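Local coordinates for citrate synthase (Metallosphaera sedula, PDB 6ABW), which probably catalyses the condensation of acetyl-CoA with oxaloacetate and water to give citrate and free CoA in the tricarboxylic acid cycle, at residues Gly106-Ala111 and Phe342-Ala347; Pro198-Ala203 and Pro228-Ala233. All coordinates share one frame; numbering follows the deposited sequence.

Interaction 1 of 2, residues Gly106-Ala111 and Phe342-Ala347; sequences GMMETA and FTSLFA
M108 reaches from helix 104-119 to helix 342-365, where S344 and A347 receive it; no other residue of the two segments takes part. Its CB points toward the opposing helix and starts the chain on its way. CG lies beside the backbone N and anti to the carbonyl carbon (chi1 -63°), and an extended chi2 carries the chain straight across the gap. CG comes to 4.1 Å from S344 OG, and the closest approach follows at the sulfur: SD lies 3.6 Å from the same OG and 3.7 Å from CB of that serine. The chain then bends at chi3 (58°), turning the methyl CE away from the serine and onto A347, whose CB it meets at 3.7 Å. SD and CE thus lie against residues one helical turn apart, three positions along the chain, and both small side chains point at M108.

The choice of residues follows from this shape. Methionine is long and flexible enough to bridge helices whose nearest CA atoms, those of M108 and S344, are 7.6 Å apart, while serine and alanine keep the receiving surface low. No hydrogen bond crosses between the segments; van der Waals packing accounts for the contact, and the approach of sulfur to hydroxyl adds at most a weak polar element. Only 116 Å² is buried, counting both sides, but all three residues are buried in the protein.

Further helices close round this junction in the largely helical citrate synthase fold. M108 also packs on V143 of helix 128-151 and on L222 of helix 214-225, while A347 rests on L225 of the latter. Next to M108, E109 faces the dimer interface and hydrogen-bonds through OE2 to S216 of the second subunit, whereas S344 packs against A104 and V105 at the start of helix 104-119.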
ATOM      1  N   GLY A 106       0.041  -7.687   8.834  1.00 10.51           N
ATOM      2  CA  GLY A 106      -0.393  -6.353   9.230  1.00  9.99           C
ATOM      3  C   GLY A 106       0.633  -5.655  10.125  1.00  9.51           C
ATOM      4  O   GLY A 106       0.909  -4.451   9.991  1.00  8.62           O
ATOM      5  N   MET A 107       1.206  -6.408  11.046  1.00  9.22           N
ATOM      6  CA  MET A 107       2.277  -5.867  11.850  1.00  9.42           C
ATOM      7  C   MET A 107       3.499  -5.501  10.989  1.00  9.05           C
ATOM      8  O   MET A 107       4.136  -4.458  11.172  1.00 10.07           O
ATOM      9  CB  MET A 107       2.635  -6.882  12.933  1.00 10.88           C
ATOM     10  CG  MET A 107       1.473  -7.173  13.844  1.00 12.16           C
ATOM     11  SD  MET A 107       1.848  -8.427  15.113  1.00 16.25           S
ATOM     12  CE  MET A 107       3.078  -7.601  15.961  1.00 16.14           C
ATOM     13  N   MET A 108       3.855  -6.357  10.035  1.00  8.54           N
ATOM     14  CA  MET A 108       4.885  -6.020   9.082  1.00  9.56           C
ATOM     15  C   MET A 108       4.557  -4.750   8.301  1.00  9.21           C
ATOM     16  O   MET A 108       5.430  -3.951   8.047  1.00  9.27           O
ATOM     17  CB  MET A 108       5.128  -7.161   8.078  1.00  9.59           C
ATOM     18  CG  MET A 108       5.626  -8.456   8.626  1.00 11.74           C
ATOM     19  SD  MET A 108       5.960  -9.613   7.234  1.00 13.46           S
ATOM     20  CE  MET A 108       7.088  -8.854   6.251  1.00 11.40           C
ATOM     21  N   GLU A 109       3.334  -4.607   7.822  1.00 10.39           N
ATOM     22  CA  GLU A 109       2.877  -3.473   7.072  1.00  9.88           C
ATOM     23  C   GLU A 109       3.120  -2.184   7.886  1.00 10.03           C
ATOM     24  O   GLU A 109       3.659  -1.170   7.343  1.00 10.77           O
ATOM     25  CB  GLU A 109       1.389  -3.662   6.711  1.00 11.66           C
ATOM     26  CG  GLU A 109       0.750  -2.607   5.868  1.00 12.62           C
ATOM     27  CD  GLU A 109      -0.769  -2.572   6.000  1.00 16.33           C
ATOM     28  OE1 GLU A 109      -1.281  -2.375   7.130  1.00 19.79           O
ATOM     29  OE2 GLU A 109      -1.477  -2.624   5.009  1.00 16.61           O
ATOM     30  N   THR A 110       2.829  -2.230   9.178  1.00  8.93           N
ATOM     31  CA  THR A 110       2.958  -1.082  10.032  1.00  8.81           C
ATOM     32  C   THR A 110       4.433  -0.726  10.227  1.00  8.47           C
ATOM     33  O   THR A 110       4.847   0.420  10.095  1.00  7.97           O
ATOM     34  CB  THR A 110       2.242  -1.320  11.354  1.00  9.83           C
ATOM     35  OG1 THR A 110       0.873  -1.634  11.093  1.00  9.61           O
ATOM     36  CG2 THR A 110       2.282  -0.077  12.226  1.00 10.86           C
ATOM     37  N   ALA A 111       5.239  -1.740  10.501  1.00  8.18           N
ATOM     38  CA  ALA A 111       6.675  -1.555  10.626  1.00  8.17           C
ATOM     39  C   ALA A 111       7.342  -1.039   9.370  1.00  7.96           C
ATOM     40  O   ALA A 111       8.112  -0.117   9.417  1.00  7.50           O
ATOM     41  CB  ALA A 111       7.312  -2.825  11.125  1.00  7.90           C
ATOM     42  N   PHE A 342       3.418 -18.019   8.831  1.00  8.21           N
ATOM     43  CA  PHE A 342       3.873 -18.540   7.552  1.00  8.52           C
ATOM     44  C   PHE A 342       3.851 -17.547   6.355  1.00  8.57           C
ATOM     45  O   PHE A 342       4.789 -17.497   5.566  1.00  8.12           O
ATOM     46  CB  PHE A 342       3.130 -19.811   7.184  1.00  8.70           C
ATOM     47  CG  PHE A 342       3.335 -21.007   8.101  1.00  9.07           C
ATOM     48  CD1 PHE A 342       4.282 -21.042   9.067  1.00  9.69           C
ATOM     49  CD2 PHE A 342       2.540 -22.133   7.877  1.00 10.34           C
ATOM     50  CE1 PHE A 342       4.400 -22.195   9.876  1.00 10.70           C
ATOM     51  CE2 PHE A 342       2.645 -23.273   8.631  1.00  9.82           C
ATOM     52  CZ  PHE A 342       3.597 -23.303   9.648  1.00  9.48           C
ATOM     53  N   THR A 343       2.789 -16.757   6.258  1.00  8.96           N
ATOM     54  CA  THR A 343       2.716 -15.779   5.198  1.00  9.67           C
ATOM     55  C   THR A 343       3.772 -14.658   5.396  1.00  9.20           C
ATOM     56  O   THR A 343       4.244 -14.102   4.417  1.00  9.36           O
ATOM     57  CB  THR A 343       1.279 -15.257   5.005  1.00 10.80           C
ATOM     58  OG1 THR A 343       0.503 -16.376   4.513  1.00 13.76           O
ATOM     59  CG2 THR A 343       1.226 -14.155   3.948  1.00 10.18           C
ATOM     60  N   SER A 344       4.084 -14.296   6.652  1.00  9.14           N
ATOM     61  CA  SER A 344       5.149 -13.339   6.950  1.00  8.98           C
ATOM     62  C   SER A 344       6.520 -13.850   6.506  1.00  8.62           C
ATOM     63  O   SER A 344       7.372 -13.060   6.041  1.00  8.80           O
ATOM     64  CB  SER A 344       5.162 -12.964   8.456  1.00  9.72           C
ATOM     65  OG  SER A 344       4.029 -12.197   8.740  1.00 11.70           O
ATOM     66  N   LEU A 345       6.730 -15.172   6.593  1.00  8.78           N
ATOM     67  CA  LEU A 345       7.973 -15.807   6.140  1.00  9.43           C
ATOM     68  C   LEU A 345       8.070 -15.808   4.633  1.00  9.27           C
ATOM     69  O   LEU A 345       9.128 -15.550   4.064  1.00 10.02           O
ATOM     70  CB  LEU A 345       8.160 -17.212   6.720  1.00  9.64           C
ATOM     71  CG  LEU A 345       8.285 -17.210   8.231  1.00 10.52           C
ATOM     72  CD1 LEU A 345       7.924 -18.603   8.780  1.00 10.75           C
ATOM     73  CD2 LEU A 345       9.720 -16.818   8.577  1.00 11.66           C
ATOM     74  N   PHE A 346       6.949 -16.066   3.974  1.00  9.29           N
ATOM     75  CA  PHE A 346       6.824 -15.823   2.552  1.00  8.99           C
ATOM     76  C   PHE A 346       7.236 -14.378   2.220  1.00  8.41           C
ATOM     77  O   PHE A 346       8.031 -14.130   1.268  1.00  8.02           O
ATOM     78  CB  PHE A 346       5.368 -16.126   2.056  1.00  8.54           C
ATOM     79  CG  PHE A 346       5.060 -15.616   0.684  1.00  9.41           C
ATOM     80  CD1 PHE A 346       5.303 -16.417  -0.439  1.00 10.09           C
ATOM     81  CD2 PHE A 346       4.583 -14.358   0.496  1.00  9.58           C
ATOM     82  CE1 PHE A 346       5.019 -15.944  -1.710  1.00 11.06           C
ATOM     83  CE2 PHE A 346       4.344 -13.845  -0.779  1.00 10.41           C
ATOM     84  CZ  PHE A 346       4.589 -14.629  -1.885  1.00 11.42           C
ATOM     85  N   ALA A 347       6.653 -13.420   2.928  1.00  8.00           N
ATOM     86  CA  ALA A 347       6.886 -12.007   2.649  1.00  8.46           C
ATOM     87  C   ALA A 347       8.386 -11.656   2.810  1.00  8.10           C
ATOM     88  O   ALA A 347       8.925 -10.882   2.054  1.00  8.18           O
ATOM     89  CB  ALA A 347       6.026 -11.120   3.541  1.00  8.74           C
TER

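Interaction 2 of 2, residues Pro198-Ala203 and Pro228-Ala233; sequences PASTTA and PLHGGA. With ACO (acetyl coenzyme *a), chain D.
The imidazole of H230 is the flat group that meets helix 199-208: A199 N lies over one face, S200 meets the ring's edge near its plane, and P198 approaches obliquely. The contact joins the N-terminal end of that helix, with P198 at the N-cap position, to the loop between helices 214-225 and 233-244, which lines the acetyl-CoA pocket of this citrate synthase fold.

At the edge, S200 OG and H230 NE2 share a short hydrogen bond of 2.7 Å, in which either atom could be the donor. Serine suits the place because its side chain is short and its hydroxyl can donate or accept a hydrogen bond. With OG between the backbone N and the carbonyl carbon (chi1 55°), the hydroxyl is held at the edge of the imidazole, and S200 CB also comes to that edge in the ring plane. A weak bond from W354 on helix 342-365 reaches the same hydroxyl. Histidine is long enough to span the gap: its CG stands anti to the backbone N (chi1 -175°), which extends the ring from the loop to the helix. P198 supplies an apolar side, with CB 3.6 Å from H230 CE1, and A199, with its small methyl group, lets the helix backbone approach the ring.

Beyond the ring, the loop turns its backbone to the thioester. The acetyl methyl CH3 is 3.4 Å from H230 O. G232, at the N-cap position of helix 233-244, has a positive phi of 97°, a conformation that calls for glycine, just where the chain enters that helix. Thus H230 meets helix 199-208 through its ring and the bound acetyl group through its main chain. At the first residue of helix 233-244, A233 N approaches the acetyl carbonyl oxygen O of the coenzyme to 3.3 Å.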
ATOM      1  N   PRO A 198       1.783 -11.512  -8.867  1.00 16.38           N
ATOM      2  CA  PRO A 198       0.544 -11.523  -8.071  1.00 15.43           C
ATOM      3  C   PRO A 198       0.202 -10.114  -7.573  1.00 13.28           C
ATOM      4  O   PRO A 198       0.917  -9.172  -7.898  1.00 12.32           O
ATOM      5  CB  PRO A 198       0.854 -12.484  -6.937  1.00 16.74           C
ATOM      6  CG  PRO A 198       2.316 -12.288  -6.720  1.00 18.42           C
ATOM      7  CD  PRO A 198       2.920 -12.077  -8.113  1.00 16.58           C
ATOM      8  N   ALA A 199      -0.919  -9.971  -6.889  1.00 12.48           N
ATOM      9  CA  ALA A 199      -1.446  -8.654  -6.517  1.00 12.63           C
ATOM     10  C   ALA A 199      -0.448  -7.862  -5.714  1.00 10.92           C
ATOM     11  O   ALA A 199      -0.396  -6.657  -5.823  1.00 10.92           O
ATOM     12  CB  ALA A 199      -2.763  -8.759  -5.754  1.00 12.76           C
ATOM     13  N   SER A 200       0.291  -8.530  -4.835  1.00  9.86           N
ATOM     14  CA  SER A 200       1.308  -7.822  -4.063  1.00  9.89           C
ATOM     15  C   SER A 200       2.396  -7.155  -4.924  1.00 10.01           C
ATOM     16  O   SER A 200       2.703  -5.980  -4.756  1.00 10.62           O
ATOM     17  CB  SER A 200       1.932  -8.739  -3.027  1.00 10.08           C
ATOM     18  OG  SER A 200       2.460  -9.950  -3.615  1.00 10.27           O
ATOM     19  N   THR A 201       2.873  -7.845  -5.939  1.00  9.41           N
ATOM     20  CA  THR A 201       3.859  -7.278  -6.836  1.00 11.12           C
ATOM     21  C   THR A 201       3.192  -6.158  -7.638  1.00 10.54           C
ATOM     22  O   THR A 201       3.787  -5.088  -7.798  1.00 11.27           O
ATOM     23  CB  THR A 201       4.477  -8.375  -7.751  1.00 11.09           C
ATOM     24  OG1 THR A 201       5.050  -9.412  -6.948  1.00 12.32           O
ATOM     25  CG2 THR A 201       5.579  -7.809  -8.610  1.00 11.74           C
ATOM     26  N   THR A 202       1.964  -6.366  -8.083  1.00 10.12           N
ATOM     27  CA  THR A 202       1.223  -5.340  -8.820  1.00 10.50           C
ATOM     28  C   THR A 202       1.058  -4.036  -7.980  1.00 10.11           C
ATOM     29  O   THR A 202       1.313  -2.963  -8.490  1.00  8.54           O
ATOM     30  CB  THR A 202      -0.117  -5.868  -9.306  1.00 11.47           C
ATOM     31  OG1 THR A 202       0.065  -7.042 -10.099  1.00 13.04           O
ATOM     32  CG2 THR A 202      -0.867  -4.836 -10.101  1.00 12.26           C
ATOM     33  N   ALA A 203       0.698  -4.171  -6.687  1.00  9.47           N
ATOM     34  CA  ALA A 203       0.587  -2.996  -5.820  1.00  9.59           C
ATOM     35  C   ALA A 203       1.905  -2.273  -5.682  1.00  9.42           C
ATOM     36  O   ALA A 203       1.935  -1.039  -5.688  1.00 10.80           O
ATOM     37  CB  ALA A 203       0.048  -3.370  -4.463  1.00  9.45           C
ATOM     38  N   PRO A 228      -7.245 -12.207   2.041  1.00 12.21           N
ATOM     39  CA  PRO A 228      -7.280 -13.679   2.072  1.00 13.81           C
ATOM     40  C   PRO A 228      -7.413 -14.339   0.718  1.00 15.10           C
ATOM     41  O   PRO A 228      -7.312 -15.585   0.609  1.00 15.31           O
ATOM     42  CB  PRO A 228      -8.459 -13.950   3.011  1.00 15.46           C
ATOM     43  CG  PRO A 228      -9.391 -12.742   2.821  1.00 16.44           C
ATOM     44  CD  PRO A 228      -8.414 -11.596   2.665  1.00 14.43           C
ATOM     45  N   LEU A 229      -7.495 -13.570  -0.356  1.00 14.09           N
ATOM     46  CA  LEU A 229      -7.298 -14.197  -1.655  1.00 14.38           C
ATOM     47  C   LEU A 229      -5.869 -14.254  -2.143  1.00 14.94           C
ATOM     48  O   LEU A 229      -5.619 -14.785  -3.227  1.00 16.92           O
ATOM     49  CB  LEU A 229      -8.154 -13.547  -2.730  1.00 15.23           C
ATOM     50  CG  LEU A 229      -9.633 -13.463  -2.416  1.00 17.92           C
ATOM     51  CD1 LEU A 229     -10.356 -12.849  -3.602  1.00 19.38           C
ATOM     52  CD2 LEU A 229     -10.222 -14.811  -2.004  1.00 20.30           C
ATOM     53  N   HIS A 230      -4.921 -13.746  -1.365  1.00 12.76           N
ATOM     54  CA  HIS A 230      -3.520 -13.770  -1.740  1.00 11.92           C
ATOM     55  C   HIS A 230      -2.692 -14.361  -0.588  1.00 12.12           C
ATOM     56  O   HIS A 230      -1.915 -15.271  -0.806  1.00 13.08           O
ATOM     57  CB  HIS A 230      -3.074 -12.351  -2.048  1.00 12.90           C
ATOM     58  CG  HIS A 230      -1.667 -12.199  -2.568  1.00 12.44           C
ATOM     59  ND1 HIS A 230      -0.926 -13.244  -3.103  1.00 13.68           N
ATOM     60  CD2 HIS A 230      -0.890 -11.090  -2.681  1.00 11.98           C
ATOM     61  CE1 HIS A 230       0.286 -12.789  -3.417  1.00 15.02           C
ATOM     62  NE2 HIS A 230       0.317 -11.475  -3.206  1.00 12.55           N
ATOM     63  N   GLY A 231      -2.789 -13.798   0.591  1.00 11.27           N
ATOM     64  CA  GLY A 231      -2.043 -14.318   1.763  1.00 12.39           C
ATOM     65  C   GLY A 231      -2.732 -15.533   2.354  1.00 13.26           C
ATOM     66  O   GLY A 231      -3.896 -15.764   2.098  1.00 15.31           O
ATOM     67  N   GLY A 232      -1.997 -16.332   3.112  1.00 12.32           N
ATOM     68  CA  GLY A 232      -2.579 -17.399   3.883  1.00 13.12           C
ATOM     69  C   GLY A 232      -2.530 -18.797   3.236  1.00 12.55           C
ATOM     70  O   GLY A 232      -3.014 -19.725   3.836  1.00 13.29           O
ATOM     71  N   ALA A 233      -1.988 -18.938   2.030  1.00 12.24           N
ATOM     72  CA  ALA A 233      -1.986 -20.257   1.372  1.00 12.23           C
ATOM     73  C   ALA A 233      -1.147 -21.318   2.124  1.00 12.36           C
ATOM     74  O   ALA A 233      -1.589 -22.455   2.206  1.00 12.22           O
ATOM     75  CB  ALA A 233      -1.524 -20.182  -0.079  1.00 12.54           C
TER
HETATM   76  N1A ACO D 403      -7.847 -30.318  -5.346  1.00 21.66           N
HETATM   77  C2A ACO D 403      -8.746 -31.151  -5.986  1.00 25.83           C
HETATM   78  N3A ACO D 403      -9.177 -30.938  -7.286  1.00 23.86           N
HETATM   79  C4A ACO D 403      -8.692 -29.865  -7.955  1.00 26.22           C
HETATM   80  C5A ACO D 403      -7.719 -28.945  -7.327  1.00 23.09           C
HETATM   81  C6A ACO D 403      -7.313 -29.252  -5.958  1.00 21.92           C
HETATM   82  N6A ACO D 403      -6.457 -28.408  -5.345  1.00 20.29           N
HETATM   83  N7A ACO D 403      -7.440 -27.964  -8.217  1.00 24.73           N
HETATM   84  C8A ACO D 403      -8.159 -28.215  -9.338  1.00 26.44           C
HETATM   85  N9A ACO D 403      -8.901 -29.332  -9.168  1.00 30.89           N
HETATM   86  C1B ACO D 403      -9.799 -29.969 -10.176  1.00 42.32           C
HETATM   87  C2B ACO D 403     -10.878 -29.033 -10.746  1.00 49.01           C
HETATM   88  O2B ACO D 403     -12.055 -28.947  -9.942  1.00 50.37           O
HETATM   89  C3B ACO D 403     -11.144 -29.719 -12.058  1.00 54.61           C
HETATM   90  O3B ACO D 403     -12.066 -30.787 -11.778  1.00 68.29           O
HETATM   91  P3B ACO D 403     -13.137 -31.397 -12.851  1.00 82.15           P
HETATM   92  O7A ACO D 403     -14.254 -31.958 -11.989  1.00 80.62           O
HETATM   93  O8A ACO D 403     -12.356 -32.466 -13.609  1.00 69.20           O
HETATM   94  O9A ACO D 403     -13.555 -30.181 -13.672  1.00 79.18           O
HETATM   95  C4B ACO D 403      -9.778 -30.262 -12.499  1.00 53.93           C
HETATM   96  O4B ACO D 403      -8.998 -30.425 -11.305  1.00 49.13           O
HETATM   97  C5B ACO D 403      -8.997 -29.343 -13.405  1.00 52.68           C
HETATM   98  O5B ACO D 403      -8.842 -28.072 -12.773  1.00 56.96           O
HETATM   99  P1A ACO D 403      -7.918 -26.947 -13.473  1.00 61.93           P
HETATM  100  O1A ACO D 403      -8.805 -26.299 -14.510  1.00 60.85           O
HETATM  101  O2A ACO D 403      -6.573 -27.594 -13.836  1.00 69.04           O
HETATM  102  O3A ACO D 403      -7.554 -25.835 -12.352  1.00 59.64           O
HETATM  103  P2A ACO D 403      -8.591 -24.752 -11.742  1.00 58.09           P
HETATM  104  O4A ACO D 403      -8.449 -23.418 -12.427  1.00 56.35           O
HETATM  105  O5A ACO D 403      -9.914 -25.396 -11.446  1.00 53.32           O
HETATM  106  O6A ACO D 403      -7.786 -24.495 -10.366  1.00 53.82           O
HETATM  107  CBP ACO D 403      -6.076 -23.442  -9.085  1.00 39.93           C
HETATM  108  CCP ACO D 403      -6.376 -24.244 -10.323  1.00 43.05           C
HETATM  109  CDP ACO D 403      -4.667 -23.322  -8.549  1.00 35.40           C
HETATM  110  CEP ACO D 403      -7.123 -22.403  -8.658  1.00 38.04           C
HETATM  111  CAP ACO D 403      -6.548 -24.594  -8.055  1.00 37.56           C
HETATM  112  OAP ACO D 403      -5.927 -25.881  -8.231  1.00 33.43           O
HETATM  113  C9P ACO D 403      -6.424 -24.303  -6.556  1.00 44.79           C
HETATM  114  O9P ACO D 403      -7.356 -23.719  -6.012  1.00 48.10           O
HETATM  115  N8P ACO D 403      -5.291 -24.680  -5.911  1.00 38.72           N
HETATM  116  C7P ACO D 403      -4.968 -24.194  -4.588  1.00 41.85           C
HETATM  117  C6P ACO D 403      -5.821 -24.723  -3.459  1.00 38.26           C
HETATM  118  C5P ACO D 403      -5.354 -23.940  -2.238  1.00 44.02           C
HETATM  119  O5P ACO D 403      -4.453 -24.384  -1.529  1.00 37.13           O
HETATM  120  N4P ACO D 403      -5.982 -22.778  -1.946  1.00 44.04           N
HETATM  121  C3P ACO D 403      -5.695 -21.990  -0.741  1.00 43.42           C
HETATM  122  C2P ACO D 403      -5.130 -20.667  -1.211  1.00 52.94           C
HETATM  123  S1P ACO D 403      -6.330 -19.411  -0.934  1.00 58.11           S
HETATM  124  C   ACO D 403      -5.319 -18.525   0.030  1.00 46.49           C
HETATM  125  O   ACO D 403      -5.198 -18.891   1.184  1.00 44.53           O
HETATM  126  CH3 ACO D 403      -4.594 -17.375  -0.603  1.00 39.00           C

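Both contacts lie in the protein interior, their centres about 12 Å apart, but they join different elements. Interaction 1 connects two helices through van der Waals packing, with no hydrogen bond between its segments; interaction 2 ties a helix start to a ligand-binding loop through a serine-histidine hydrogen bond, and several residues of this loop are partly exposed. Helix 342-365 links them: T343, beside the packing surface of interaction 1, has OG1 2.9 Å from G232 N in a probable hydrogen bond, and its CG2 packs on G231 CA. Helix 214-225 borders both, with L225 touching A347 and H230. Each contact also has residues reaching the second subunit.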